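Local coordinates for DUF985 domain-containing protein (Shewanella oneidensis, PDB 1YUD), which is of unknown function but adopts the double-stranded beta-helix fold of the cupin superfamily, at residues 16-20 with 21-25. Residues are numbered along the deposited sequence; the frame is centred on the assembly and turned at random.
Sequences DFIKF and LELEQ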
# COMPACT_ATOMS: atom_id res chain seq x y z
N ASP A 16 -5.94 9.04 17.44
CA ASP A 16 -6.81 9.52 16.37
C ASP A 16 -7.01 8.44 15.34
O ASP A 16 -8.13 8.19 14.89
CB ASP A 16 -6.19 10.74 15.70
CG ASP A 16 -6.04 11.91 16.64
OD1 ASP A 16 -5.53 11.71 17.76
OD2 ASP A 16 -6.44 13.03 16.25
N PHE A 17 -5.91 7.79 14.97
CA PHE A 17 -5.93 6.72 13.98
C PHE A 17 -6.74 5.52 14.43
O PHE A 17 -7.63 5.07 13.71
CB PHE A 17 -4.51 6.30 13.61
CG PHE A 17 -3.85 7.22 12.62
CD1 PHE A 17 -2.68 7.90 12.95
CD2 PHE A 17 -4.44 7.44 11.38
CE1 PHE A 17 -2.10 8.79 12.04
CE2 PHE A 17 -3.87 8.34 10.47
CZ PHE A 17 -2.70 9.01 10.80
N ILE A 18 -6.43 4.99 15.61
CA ILE A 18 -7.16 3.83 16.08
C ILE A 18 -8.66 4.14 16.12
O ILE A 18 -9.49 3.27 15.84
CB ILE A 18 -6.67 3.36 17.48
CG1 ILE A 18 -6.81 4.48 18.50
CG2 ILE A 18 -5.23 2.93 17.41
CD1 ILE A 18 -8.17 4.50 19.20
N LYS A 19 -8.99 5.39 16.43
CA LYS A 19 -10.39 5.82 16.52
C LYS A 19 -11.06 5.97 15.16
O LYS A 19 -12.01 5.25 14.85
CB LYS A 19 -10.49 7.14 17.29
CG LYS A 19 -11.94 7.59 17.50
CD LYS A 19 -12.02 9.07 17.87
CE LYS A 19 -13.47 9.55 17.91
NZ LYS A 19 -13.57 11.04 18.06
N PHE A 20 -10.57 6.91 14.36
CA PHE A 20 -11.14 7.15 13.04
C PHE A 20 -11.12 5.92 12.14
O PHE A 20 -12.07 5.69 11.39
CB PHE A 20 -10.41 8.28 12.34
CG PHE A 20 -10.71 9.62 12.91
CD1 PHE A 20 -12.02 10.11 12.91
CD2 PHE A 20 -9.70 10.41 13.45
CE1 PHE A 20 -12.31 11.36 13.44
CE2 PHE A 20 -9.98 11.67 13.98
CZ PHE A 20 -11.29 12.14 13.98
N LEU A 21 -10.05 5.14 12.22
CA LEU A 21 -9.94 3.94 11.40
C LEU A 21 -10.48 2.71 12.11
O LEU A 21 -10.46 1.61 11.56
CB LEU A 21 -8.48 3.71 10.97
CG LEU A 21 -7.79 4.82 10.16
CD1 LEU A 21 -6.35 4.40 9.88
CD2 LEU A 21 -8.53 5.08 8.87
N GLU A 22 -10.97 2.90 13.34
CA GLU A 22 -11.56 1.81 14.12
C GLU A 22 -10.65 0.60 14.28
O GLU A 22 -11.06 -0.52 13.97
CB GLU A 22 -12.87 1.35 13.48
CG GLU A 22 -13.84 2.47 13.13
CD GLU A 22 -15.03 1.98 12.32
OE1 GLU A 22 -15.83 2.82 11.89
OE2 GLU A 22 -15.16 0.76 12.12
N LEU A 23 -9.44 0.83 14.78
CA LEU A 23 -8.45 -0.24 14.94
C LEU A 23 -8.56 -1.08 16.22
O LEU A 23 -8.48 -0.55 17.33
CB LEU A 23 -7.06 0.37 14.83
CG LEU A 23 -6.88 1.18 13.54
CD1 LEU A 23 -5.62 2.04 13.59
CD2 LEU A 23 -6.86 0.20 12.37
N GLU A 24 -8.74 -2.38 16.06
CA GLU A 24 -8.85 -3.32 17.17
C GLU A 24 -7.58 -4.16 17.26
O GLU A 24 -6.99 -4.52 16.24
CB GLU A 24 -10.05 -4.26 16.96
CG GLU A 24 -11.39 -3.58 16.60
CD GLU A 24 -12.07 -2.90 17.79
OE1 GLU A 24 -13.11 -2.22 17.56
OE2 GLU A 24 -11.58 -3.05 18.94
N GLN A 25 -7.16 -4.50 18.47
CA GLN A 25 -5.96 -5.30 18.70
C GLN A 25 -5.84 -6.50 17.77
O GLN A 25 -6.84 -7.12 17.42
CB GLN A 25 -5.93 -5.79 20.15
CG GLN A 25 -6.15 -4.69 21.18
CD GLN A 25 -7.01 -5.13 22.35
OE1 GLN A 25 -7.44 -4.30 23.17
NE2 GLN A 25 -7.28 -6.44 22.44
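Leu23 folds back against Ile18 just after the chain leaves helix 14-20, a worked example of the Schellman motif. Leu21 N reaches Phe17 O at 2.8 Å in the last ordinary helical bond. Glu22, with positive phi (54°), then turns the backbone, and two further bonds make the motif. Leu23 N meets Ile18 O at 2.7 Å, in the carbonyl plane and on a lone pair. Glu22 N bonds to Lys19 O from above the carbonyl plane, not on a lone pair, with a bent N-H...O angle of 144°.

The tight side is apolar. Leu23 carries CG anti to its carbonyl carbon, chi1 -54°, and its CD1 lies over the helix backbone, 3.9 Å from Ile18 CG2, as the two side chains cross at a slant. Beside them Phe17 and Leu21 run alongside each other, with Leu21 CD1 3.9 Å from Phe17 CD2. Beneath, Leu23 rests on Tyr53 and Leu55, and Phe17 and Leu21 share Leu128; Leu101 of the second subunit also packs on Phe17, Phe20 and Leu21.

On the loose side Lys19 and Glu22 are exposed, their CB atoms directed away from the contact; the Glu22 side chain nears the helix only at CG, 3.7 Å from Lys19 O. The chemistry thus implies a division of labour: three N-H groups pair with carbonyls of the last turn, while the leucines flanking Glu22 seat the helix on the sheet as the chain enters strand 24-25.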